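Local coordinates for protein WlaRA, TDP-fucose-3,4-ketoisomerase (Campylobacter jejuni subsp. jejuni 81116, PDB 5TPV) that belongs to the WxcM-like family of the cupin clan and binds thymidine-5'-diphosphate in a pocket built from both subunits of its dimer, at residues 45-51 with 92-98; 69-73 with 123-127; 6-10 with 21-26; 52-58 with 86-92. The contacts are given in a common frame with arbitrary orientation. Numbering follows the deposited sequence.

Contact 1 of 4, residues 45-51 with 92-98. With TYD (thymidine-5'-diphosphate), chain E.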
# COMPACT_ATOMS: atom_id res chain seq x y z
N ILE B 45 -4.99 19.84 5.13
CA ILE B 45 -3.95 19.49 6.08
C ILE B 45 -4.25 18.15 6.76
O ILE B 45 -5.38 17.92 7.19
CB ILE B 45 -3.91 20.56 7.19
CG1 ILE B 45 -3.38 21.87 6.61
CG2 ILE B 45 -3.00 20.15 8.34
CD1 ILE B 45 -3.64 23.03 7.54
N ARG B 46 -3.26 17.25 6.85
CA ARG B 46 -3.50 16.00 7.56
C ARG B 46 -2.51 15.89 8.68
O ARG B 46 -1.55 16.66 8.80
CB ARG B 46 -3.35 14.75 6.67
CG ARG B 46 -4.04 14.75 5.30
CD ARG B 46 -5.52 14.49 5.33
NE ARG B 46 -5.93 13.34 6.14
CZ ARG B 46 -7.07 12.68 5.99
NH1 ARG B 46 -7.34 11.68 6.80
NH2 ARG B 46 -7.98 13.02 5.08
N GLY B 47 -2.75 14.90 9.51
CA GLY B 47 -1.96 14.64 10.69
C GLY B 47 -2.44 15.47 11.86
O GLY B 47 -3.59 15.37 12.27
N ASP B 48 -1.52 16.22 12.46
CA ASP B 48 -1.74 16.85 13.76
C ASP B 48 -1.93 15.84 14.91
O ASP B 48 -2.83 15.94 15.77
CB ASP B 48 -2.89 17.87 13.66
CG ASP B 48 -2.54 19.07 12.79
OD1 ASP B 48 -1.46 19.66 13.01
OD2 ASP B 48 -3.37 19.44 11.92
N HIS B 49 -1.06 14.85 14.94
CA HIS B 49 -1.05 13.93 16.06
C HIS B 49 0.24 13.12 16.06
O HIS B 49 0.95 13.07 15.08
CB HIS B 49 -2.25 13.00 16.02
CG HIS B 49 -2.37 12.24 14.74
ND1 HIS B 49 -1.68 11.06 14.50
CD2 HIS B 49 -3.07 12.49 13.60
CE1 HIS B 49 -1.97 10.62 13.28
NE2 HIS B 49 -2.82 11.47 12.72
N ALA B 50 0.47 12.44 17.16
CA ALA B 50 1.53 11.47 17.28
C ALA B 50 0.90 10.19 17.68
O ALA B 50 -0.28 10.13 18.11
CB ALA B 50 2.54 11.93 18.33
N ASN B 51 1.67 9.14 17.47
CA ASN B 51 1.19 7.78 17.71
C ASN B 51 2.17 7.06 18.63
O ASN B 51 3.42 7.07 18.42
CB ASN B 51 0.96 6.99 16.40
CG ASN B 51 -0.07 7.64 15.47
OD1 ASN B 51 0.15 8.72 14.89
ND2 ASN B 51 -1.20 6.98 15.31
N MET B 92 6.00 7.87 18.19
CA MET B 92 6.05 9.08 19.05
C MET B 92 6.81 10.15 18.33
O MET B 92 7.75 10.80 18.84
CB MET B 92 6.64 8.77 20.45
CG MET B 92 5.61 8.19 21.40
SD MET B 92 4.20 9.34 21.60
CE MET B 92 4.80 10.44 22.88
N ILE B 93 6.41 10.34 17.08
CA ILE B 93 6.83 11.53 16.42
C ILE B 93 5.58 12.21 15.91
O ILE B 93 4.74 11.57 15.29
CB ILE B 93 7.82 11.16 15.32
CG1 ILE B 93 9.04 10.46 15.94
CG2 ILE B 93 8.19 12.41 14.52
CD1 ILE B 93 10.28 10.38 15.08
N TRP B 94 5.47 13.49 16.23
CA TRP B 94 4.31 14.28 15.82
C TRP B 94 4.53 14.68 14.36
O TRP B 94 5.66 14.97 13.92
CB TRP B 94 4.23 15.54 16.64
CG TRP B 94 3.10 16.47 16.35
CD1 TRP B 94 3.04 17.43 15.39
CD2 TRP B 94 1.90 16.58 17.10
NE1 TRP B 94 1.86 18.14 15.49
CE2 TRP B 94 1.14 17.62 16.52
CE3 TRP B 94 1.39 15.91 18.21
CZ2 TRP B 94 -0.11 17.99 17.00
CZ3 TRP B 94 0.14 16.30 18.69
CH2 TRP B 94 -0.59 17.31 18.09
N LYS B 95 3.43 14.72 13.62
CA LYS B 95 3.50 15.07 12.21
C LYS B 95 2.29 15.84 11.74
O LYS B 95 1.20 15.67 12.26
CB LYS B 95 3.73 13.79 11.37
CG LYS B 95 2.51 13.07 10.83
CD LYS B 95 1.73 12.32 11.86
CE LYS B 95 2.54 11.26 12.57
NZ LYS B 95 1.62 10.60 13.51
N GLN B 96 2.54 16.68 10.77
CA GLN B 96 1.53 17.37 10.01
C GLN B 96 1.90 17.42 8.51
O GLN B 96 3.04 17.63 8.13
CB GLN B 96 1.39 18.76 10.64
CG GLN B 96 0.34 19.63 9.98
CD GLN B 96 0.41 21.08 10.47
OE1 GLN B 96 1.43 21.74 10.33
NE2 GLN B 96 -0.69 21.57 11.05
N MET B 97 0.92 17.21 7.63
CA MET B 97 1.13 17.25 6.19
C MET B 97 0.26 18.24 5.49
O MET B 97 -0.90 18.37 5.85
CB MET B 97 0.82 15.91 5.61
CG MET B 97 1.68 14.95 6.38
SD MET B 97 1.26 13.27 6.05
CE MET B 97 0.22 13.16 7.53
N TYR B 98 0.84 18.90 4.50
CA TYR B 98 0.22 20.05 3.91
C TYR B 98 0.89 20.27 2.56
O TYR B 98 1.77 19.50 2.13
CB TYR B 98 0.39 21.24 4.86
CG TYR B 98 1.81 21.46 5.24
CD1 TYR B 98 2.61 22.34 4.54
CD2 TYR B 98 2.37 20.77 6.29
CE1 TYR B 98 3.95 22.53 4.86
CE2 TYR B 98 3.70 20.96 6.64
CZ TYR B 98 4.49 21.85 5.94
OH TYR B 98 5.82 21.97 6.29
PA TYD E . -6.34 10.50 11.49
O1A TYD E . -6.95 10.98 12.79
O2A TYD E . -5.05 9.72 11.51
O3A TYD E . -6.14 11.78 10.54
PB TYD E . -4.91 11.84 9.50
O1B TYD E . -4.96 13.25 8.95
O2B TYD E . -3.70 11.55 10.35
O3B TYD E . -5.24 10.77 8.49
O5' TYD E . -7.45 9.64 10.71
C5' TYD E . -8.57 10.29 10.09
C4' TYD E . -9.86 9.68 10.63
O4' TYD E . -10.11 8.43 9.97
C3' TYD E . -9.76 9.40 12.12
O3' TYD E . -10.77 10.14 12.82
C2' TYD E . -9.99 7.91 12.30
C1' TYD E . -10.21 7.35 10.90
N1 TYD E . -9.18 6.35 10.60
C2 TYD E . -9.52 4.98 10.64
O2 TYD E . -10.68 4.64 10.93
N3 TYD E . -8.60 4.03 10.37
C4 TYD E . -7.35 4.37 10.06
O4 TYD E . -6.50 3.48 9.81
C5 TYD E . -6.97 5.80 10.01
C5M TYD E . -5.57 6.22 9.66
C6 TYD E . -7.94 6.75 10.29
O HOH W 1 3.68 9.35 15.48

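Contact 2 of 4, residues 69-73 with 123-127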
# COMPACT_ATOMS: atom_id res chain seq x y z
N ILE B 69 7.71 17.06 10.73
CA ILE B 69 7.80 16.13 11.85
C ILE B 69 8.49 16.82 13.05
O ILE B 69 9.34 17.71 12.85
CB ILE B 69 8.57 14.84 11.56
CG1 ILE B 69 9.95 15.12 10.96
CG2 ILE B 69 7.80 13.93 10.62
CD1 ILE B 69 10.73 13.88 10.69
N ASP B 70 8.15 16.37 14.25
CA ASP B 70 8.48 17.08 15.49
C ASP B 70 8.70 16.10 16.60
O ASP B 70 7.83 15.24 16.88
CB ASP B 70 7.34 18.06 15.85
CG ASP B 70 7.71 19.01 17.00
OD1 ASP B 70 7.66 20.22 16.74
OD2 ASP B 70 8.11 18.57 18.10
N ASP B 71 9.89 16.13 17.19
CA ASP B 71 10.21 15.24 18.33
C ASP B 71 9.92 15.86 19.72
O ASP B 71 10.29 15.25 20.70
CB ASP B 71 11.64 14.66 18.25
CG ASP B 71 12.76 15.69 18.48
OD1 ASP B 71 13.95 15.26 18.55
OD2 ASP B 71 12.49 16.91 18.57
N GLY B 72 9.17 16.97 19.78
CA GLY B 72 8.94 17.66 21.05
C GLY B 72 9.98 18.72 21.36
O GLY B 72 9.76 19.58 22.18
N LYS B 73 11.15 18.65 20.72
CA LYS B 73 12.22 19.61 20.92
C LYS B 73 12.66 20.28 19.63
O LYS B 73 13.14 21.40 19.68
CB LYS B 73 13.40 18.87 21.56
CG LYS B 73 13.16 18.28 22.96
CD LYS B 73 13.13 19.35 24.06
CE LYS B 73 12.97 18.82 25.49
NZ LYS B 73 14.08 17.94 25.96
N TYR B 123 -0.57 18.44 21.49
CA TYR B 123 0.88 18.64 21.39
C TYR B 123 1.56 18.82 22.74
O TYR B 123 2.61 18.25 23.01
CB TYR B 123 1.17 19.81 20.46
CG TYR B 123 2.64 20.01 20.27
CD1 TYR B 123 3.37 19.14 19.48
CD2 TYR B 123 3.31 21.08 20.89
CE1 TYR B 123 4.72 19.31 19.30
CE2 TYR B 123 4.68 21.25 20.74
CZ TYR B 123 5.38 20.37 19.93
OH TYR B 123 6.73 20.55 19.73
N LYS B 124 0.94 19.62 23.60
CA LYS B 124 1.45 19.89 24.94
C LYS B 124 1.72 18.57 25.67
O LYS B 124 2.83 18.33 26.14
CB LYS B 124 0.47 20.76 25.76
CG LYS B 124 -0.30 21.90 25.06
CD LYS B 124 0.47 23.21 24.96
CE LYS B 124 0.48 23.97 26.28
NZ LYS B 124 1.79 24.64 26.53
N TYR B 125 0.70 17.72 25.76
CA TYR B 125 0.88 16.39 26.35
C TYR B 125 1.77 15.43 25.54
O TYR B 125 2.46 14.58 26.13
CB TYR B 125 -0.49 15.76 26.66
CG TYR B 125 -1.23 16.69 27.59
CD1 TYR B 125 -0.69 16.98 28.85
CD2 TYR B 125 -2.39 17.36 27.17
CE1 TYR B 125 -1.31 17.88 29.69
CE2 TYR B 125 -3.02 18.26 28.01
CZ TYR B 125 -2.47 18.51 29.26
OH TYR B 125 -3.05 19.38 30.11
N PHE B 126 1.79 15.58 24.22
CA PHE B 126 2.82 14.88 23.42
C PHE B 126 4.23 15.18 23.96
O PHE B 126 5.01 14.24 24.21
CB PHE B 126 2.74 15.17 21.90
CG PHE B 126 3.97 14.71 21.13
CD1 PHE B 126 4.24 13.36 20.99
CD2 PHE B 126 4.91 15.62 20.68
CE1 PHE B 126 5.37 12.92 20.33
CE2 PHE B 126 6.04 15.20 20.02
CZ PHE B 126 6.25 13.84 19.82
N CYS B 127 4.53 16.46 24.14
CA CYS B 127 5.86 16.88 24.62
C CYS B 127 6.14 16.32 26.02
O CYS B 127 7.23 15.81 26.29
CB CYS B 127 6.06 18.40 24.59
SG CYS B 127 6.05 19.20 22.97

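Contact 3 of 4, residues 6-10 with 21-26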
# COMPACT_ATOMS: atom_id res chain seq x y z
N LEU B 6 14.29 6.95 2.89
CA LEU B 6 14.64 5.75 2.13
C LEU B 6 14.67 5.98 0.64
O LEU B 6 13.96 6.82 0.09
CB LEU B 6 13.71 4.60 2.47
CG LEU B 6 13.74 4.32 3.96
CD1 LEU B 6 12.65 3.33 4.25
CD2 LEU B 6 15.07 3.80 4.51
N LYS B 7 15.63 5.32 0.01
CA LYS B 7 15.67 5.17 -1.44
C LYS B 7 15.27 3.72 -1.71
O LYS B 7 15.95 2.80 -1.25
CB LYS B 7 17.07 5.44 -1.97
CG LYS B 7 17.21 5.18 -3.48
CD LYS B 7 16.59 6.30 -4.30
CE LYS B 7 16.47 5.92 -5.76
NZ LYS B 7 16.40 7.13 -6.63
N PHE B 8 14.16 3.50 -2.42
CA PHE B 8 13.65 2.14 -2.63
C PHE B 8 14.43 1.38 -3.70
O PHE B 8 14.91 1.95 -4.68
CB PHE B 8 12.16 2.20 -2.96
CG PHE B 8 11.31 2.76 -1.84
CD1 PHE B 8 11.57 2.47 -0.50
CD2 PHE B 8 10.22 3.57 -2.14
CE1 PHE B 8 10.77 2.99 0.52
CE2 PHE B 8 9.42 4.09 -1.13
CZ PHE B 8 9.68 3.79 0.18
N LYS B 9 14.62 0.09 -3.47
CA LYS B 9 15.09 -0.78 -4.53
C LYS B 9 13.87 -1.15 -5.39
O LYS B 9 12.89 -1.69 -4.86
CB LYS B 9 15.77 -2.04 -3.97
CG LYS B 9 16.16 -3.09 -5.03
CD LYS B 9 17.65 -3.46 -5.11
CE LYS B 9 18.24 -3.48 -6.53
NZ LYS B 9 17.30 -3.99 -7.57
N THR B 10 13.94 -0.82 -6.69
CA THR B 10 12.92 -1.14 -7.69
C THR B 10 13.28 -2.34 -8.56
O THR B 10 14.47 -2.56 -8.87
CB THR B 10 12.62 0.07 -8.58
OG1 THR B 10 13.74 0.37 -9.41
CG2 THR B 10 12.28 1.29 -7.75
N HIS B 21 7.15 -3.89 -0.84
CA HIS B 21 7.32 -3.54 0.57
C HIS B 21 6.80 -4.65 1.44
O HIS B 21 5.62 -5.05 1.42
CB HIS B 21 6.62 -2.23 0.95
CG HIS B 21 7.04 -1.07 0.13
ND1 HIS B 21 8.11 -0.27 0.46
CD2 HIS B 21 6.54 -0.56 -1.01
CE1 HIS B 21 8.27 0.65 -0.46
NE2 HIS B 21 7.31 0.52 -1.35
N GLN B 22 7.72 -5.13 2.28
CA GLN B 22 7.42 -6.06 3.36
C GLN B 22 8.56 -6.00 4.39
O GLN B 22 9.58 -5.35 4.14
CB GLN B 22 7.31 -7.48 2.83
CG GLN B 22 8.61 -8.00 2.24
CD GLN B 22 8.52 -9.47 1.83
OE1 GLN B 22 7.55 -9.91 1.21
NE2 GLN B 22 9.54 -10.23 2.17
N LYS B 23 8.40 -6.65 5.53
CA LYS B 23 9.51 -6.74 6.51
C LYS B 23 10.84 -7.04 5.77
O LYS B 23 10.95 -7.98 5.00
CB LYS B 23 9.17 -7.82 7.49
CG LYS B 23 10.18 -8.01 8.62
CD LYS B 23 10.30 -6.83 9.56
CE LYS B 23 11.57 -6.99 10.40
NZ LYS B 23 11.20 -6.98 11.84
N ASP B 24 11.76 -6.09 5.88
CA ASP B 24 13.13 -6.15 5.40
C ASP B 24 13.32 -6.04 3.91
O ASP B 24 14.44 -6.21 3.40
CB ASP B 24 13.95 -7.29 6.05
CG ASP B 24 14.21 -7.01 7.55
OD1 ASP B 24 14.56 -5.86 7.95
OD2 ASP B 24 13.97 -7.90 8.38
N VAL B 25 12.26 -5.61 3.23
CA VAL B 25 12.34 -5.19 1.83
C VAL B 25 11.67 -3.84 1.71
O VAL B 25 10.45 -3.73 1.78
CB VAL B 25 11.59 -6.19 0.91
CG1 VAL B 25 11.68 -5.72 -0.54
CG2 VAL B 25 12.15 -7.62 1.10
N ASN B 26 12.49 -2.82 1.54
CA ASN B 26 12.06 -1.47 1.48
C ASN B 26 11.11 -1.14 2.66
O ASN B 26 10.12 -0.44 2.49
CB ASN B 26 11.37 -1.18 0.15
CG ASN B 26 12.27 -1.35 -1.08
OD1 ASN B 26 13.37 -0.82 -1.17
ND2 ASN B 26 11.72 -1.97 -2.11

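Contact 4 of 4, residues 52-58 with 86-92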
# COMPACT_ATOMS: atom_id res chain seq x y z
N LEU B 52 1.58 6.47 19.68
CA LEU B 52 2.34 5.83 20.77
C LEU B 52 3.09 4.56 20.35
O LEU B 52 4.24 4.35 20.74
CB LEU B 52 1.40 5.48 21.92
CG LEU B 52 0.91 6.62 22.82
CD1 LEU B 52 -0.29 6.14 23.61
CD2 LEU B 52 2.04 7.07 23.76
N ASN B 53 2.46 3.75 19.51
CA ASN B 53 3.07 2.50 19.02
C ASN B 53 3.53 2.43 17.57
O ASN B 53 4.46 1.68 17.27
CB ASN B 53 2.06 1.39 19.30
CG ASN B 53 1.54 1.45 20.72
OD1 ASN B 53 2.35 1.64 21.64
ND2 ASN B 53 0.24 1.28 20.92
N SER B 54 2.84 3.08 16.65
CA SER B 54 2.99 2.81 15.23
C SER B 54 4.23 3.54 14.73
O SER B 54 4.50 4.70 15.06
CB SER B 54 1.79 3.30 14.43
OG SER B 54 0.56 2.71 14.84
N GLU B 55 4.92 2.82 13.86
CA GLU B 55 5.85 3.39 12.92
C GLU B 55 5.18 3.49 11.52
O GLU B 55 4.18 2.84 11.22
CB GLU B 55 7.07 2.48 12.88
CG GLU B 55 7.88 2.43 14.15
CD GLU B 55 8.87 1.28 14.15
OE1 GLU B 55 9.87 1.30 13.37
OE2 GLU B 55 8.62 0.34 14.94
N PHE B 56 5.77 4.32 10.67
CA PHE B 56 5.17 4.74 9.40
C PHE B 56 6.25 4.81 8.34
O PHE B 56 7.37 5.17 8.66
CB PHE B 56 4.49 6.09 9.48
CG PHE B 56 3.33 6.09 10.39
CD1 PHE B 56 2.14 5.52 9.99
CD2 PHE B 56 3.42 6.63 11.67
CE1 PHE B 56 1.05 5.41 10.84
CE2 PHE B 56 2.32 6.56 12.53
CZ PHE B 56 1.16 5.93 12.13
N ILE B 57 5.89 4.43 7.11
CA ILE B 57 6.53 5.02 5.91
C ILE B 57 5.52 5.76 5.01
O ILE B 57 4.48 5.25 4.68
CB ILE B 57 7.18 3.89 5.10
CG1 ILE B 57 8.32 3.30 5.87
CG2 ILE B 57 7.81 4.39 3.80
CD1 ILE B 57 8.82 2.01 5.27
N PHE B 58 5.87 6.97 4.62
CA PHE B 58 5.03 7.87 3.85
C PHE B 58 5.66 7.94 2.44
O PHE B 58 6.86 8.16 2.30
CB PHE B 58 5.05 9.31 4.43
CG PHE B 58 4.52 9.42 5.83
CD1 PHE B 58 3.17 9.51 6.06
CD2 PHE B 58 5.38 9.40 6.93
CE1 PHE B 58 2.67 9.55 7.36
CE2 PHE B 58 4.89 9.45 8.22
CZ PHE B 58 3.53 9.53 8.44
N GLY B 86 10.69 7.26 0.23
CA GLY B 86 9.73 7.49 1.28
C GLY B 86 10.41 7.93 2.55
O GLY B 86 11.63 7.80 2.74
N LEU B 87 9.57 8.44 3.44
CA LEU B 87 9.99 8.88 4.75
C LEU B 87 9.54 7.89 5.77
O LEU B 87 8.33 7.71 5.97
CB LEU B 87 9.34 10.23 5.07
CG LEU B 87 9.54 10.72 6.52
CD1 LEU B 87 11.02 10.95 6.79
CD2 LEU B 87 8.77 12.02 6.67
N TYR B 88 10.52 7.19 6.33
CA TYR B 88 10.35 6.40 7.56
C TYR B 88 10.40 7.30 8.81
O TYR B 88 11.33 8.12 8.97
CB TYR B 88 11.46 5.38 7.68
CG TYR B 88 11.48 4.73 9.04
CD1 TYR B 88 10.63 3.68 9.33
CD2 TYR B 88 12.30 5.21 10.06
CE1 TYR B 88 10.56 3.14 10.59
CE2 TYR B 88 12.26 4.66 11.33
CZ TYR B 88 11.41 3.62 11.59
OH TYR B 88 11.37 3.08 12.86
N ILE B 89 9.43 7.18 9.71
CA ILE B 89 9.55 7.79 11.02
C ILE B 89 9.26 6.76 12.06
O ILE B 89 8.42 5.90 11.89
CB ILE B 89 8.61 8.97 11.27
CG1 ILE B 89 7.13 8.55 11.44
CG2 ILE B 89 8.80 10.01 10.20
CD1 ILE B 89 6.19 9.70 11.81
N ASP B 90 9.94 6.91 13.19
CA ASP B 90 9.73 5.99 14.32
C ASP B 90 8.49 6.42 15.10
O ASP B 90 7.91 7.48 14.83
CB ASP B 90 10.96 6.09 15.24
CG ASP B 90 11.27 4.81 16.01
OD1 ASP B 90 12.49 4.64 16.26
OD2 ASP B 90 10.34 4.03 16.35
N LYS B 91 8.09 5.63 16.07
CA LYS B 91 6.93 6.01 16.89
C LYS B 91 7.10 7.28 17.75
O LYS B 91 8.20 7.80 17.93
CB LYS B 91 6.51 4.84 17.76
CG LYS B 91 7.58 4.27 18.65
CD LYS B 91 6.96 3.24 19.59
CE LYS B 91 7.94 2.14 19.91
NZ LYS B 91 7.44 1.19 20.94
N MET B 92 6.00 7.87 18.19
CA MET B 92 6.05 9.08 19.05
C MET B 92 6.81 10.15 18.33
O MET B 92 7.75 10.80 18.84
CB MET B 92 6.64 8.77 20.45
CG MET B 92 5.61 8.19 21.40
SD MET B 92 4.20 9.34 21.60
CE MET B 92 4.80 10.44 22.88
O HOH W 2 5.21 1.34 22.46
O HOH W 3 5.14 7.37 14.42

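Contact 1 of 4, residues 45-51 with 92-98
The terminal phosphate (PB) of thymidine-5'-diphosphate is held by strand 46-51: His49 NE2 donates to TYD O2B at 2.5 Å, Gly47 N to TYD O1B at 2.8 Å, and Arg46 NH1 to TYD O3B at 2.8 Å. The ligand also bonds Arg33, Tyr119, Tyr121 and, from the second subunit, Lys14. Behind the ligand, Arg46 N-Met97 O and Met97 N-Arg46 O, both 2.8 Å, tie the strand to antiparallel strand 94-98. A G1 beta bulge follows, where Asp48 and His49 both face Lys95: Asp48 N meets Lys95 O at 2.8 Å, while Lys95 N reaches His49 O weakly at 3.3 Å. Such pairing belongs to the cupin beta-barrel; the ligand lies by the face carrying Arg46 and His49. A CB on Gly47 would clash with Lys95 O. The Lys95 ammonium bonds His49 O (NZ-O 3.0 Å) and a water that also bridges Asn51 N and Ile93 O. Further out, Trp94 lays one ring face on the Asp48-His49 backbone, and Ala50 CB packs on Trp94 CE3 at 4.1 Å.

Contact 2 of 4, residues 69-73 with 123-127
Ile69, within strand 65-70, lies out of reach of 123-127. At the strand end, Asp70 points its CB toward helix 123-136, and its OD2 accepts two hydrogen bonds: from Tyr123 OH (2.9 Å) and from Gly72 N (2.6 Å). The second closes an Asx turn, so one carboxylate oxygen both shapes the turn and fastens it to the first residue of the helix. The Asp70 O atom also lies 3.6 Å from Phe126 CE2. Asp71 points away and starts a second Asx turn, its OD2 bonding Lys73 N at 3.1 Å and also Thr74. At Gly72 the backbone angles (90/-19) suit a residue without CB, and the chain comes close to the helix: Gly72 N is 3.6 Å from Phe126 CE2, near the edge of the ring, and Gly72 CA is 3.8 Å from Cys127 SG. Trp94 of the adjacent strand adds an edge-to-face ring to Tyr123. The contact thus packs the first turn of the C-terminal helix onto a strand-connecting turn of the cupin fold.

Contact 3 of 4, residues 6-10 with 21-26
Residues 6-10 leave the regular part of strand 3-13 after Lys7 and run on extended through Phe8 and Lys9, while 21-26 make the bend that follows strand 16-21. There a type II beta turn spans Gln22 to Val25, closed by Val25 N-Gln22 O (2.8 Å) and Gln22 N-Val25 O (3.1 Å). Asp24, at 73/14, takes the left-handed conformation of the third turn position. The turn itself stands clear of residues 6-10; Asn26, also left-handed at 49/37, brings the chain back with its CB aimed at them. Its amide pairs with the backbone of Lys9 in both directions: Lys9 N donates to Asn26 OD1 at 2.8 Å, and Asn26 ND2 to Lys9 O at 3.0 Å, so the side chain satisfies both backbone polar atoms of Lys9, much as a neighbouring strand would. ND2 also reaches Val20 O. Beside it, the edge of the His21 ring meets the face of Phe8 in a T-shaped stack, with centroids 4.6 Å apart and planes at 81°. His21 ND1 donates to Asn26 O (2.9 Å), fixing the imidazole, and NE2 bonds Tyr36 of the second subunit. Since His21 pairs with a strand of that subunit in antiparallel fashion, the contact lies where the N-terminal strands of this cupin domain carry one sheet across the dimer interface.

Contact 4 of 4, residues 52-58 with 86-92
Phe56 and Phe58 both take the m rotamer (chi1 -65° and -62°) and, with Leu87 and Ile89, fill one face of the strand pair. Ile89 is p,t, so that its CD1 comes 3.8 Å from Phe58 CE2, at the ring edge. On the other face Tyr88, chi1 t, swings its hydroxyl to Glu55, whose m,t chain carries OE1 to within 2.4 Å of Tyr88 OH, a very short hydrogen bond; Ile57 CG1 packs on Tyr88 CD1 at 4.2 Å. A CB on Gly86 would clash with Phe58 O. Beyond the strands, Leu52 CD2 touches Met92 SD at 3.8 Å, Lys91 NZ reaches Asn53 OD1 through a water, and another water joins Ser54 O to Asp90 O. The backbone bonds Phe58 N-Leu87 O (2.9 Å), Leu87 N-Phe58 O (3.0 Å) and Ile89 N-Phe56 O (3.1 Å), with a weak Phe56 N-Ile89 O (3.3 Å), make an antiparallel pair. The apolar face turns toward strand 65-70 of the opposing sheet, the interior of a cupin beta-barrel.

Contact 3 closes first along the chain; contact 4 is nested within the loop of contact 1, and the segments of contact 2 alternate with those of both. Contacts 1 and 2 reach the five-stranded sheet through neighbouring strands 94-98 and 65-70; contacts 3 and 4 reach the six-stranded one through neighbours 3-13 and 85-89. Contacts 1 and 4 share Met92, lie with centres about 10 Å apart and face each other across the barrel interior, Met97 packing on Phe58. Contacts 1 and 3, with centres about 23 Å apart on opposite sides of the chain's centre, both touch the second subunit: contact 1 beside the ligand, contact 3 where the sheet runs on into it.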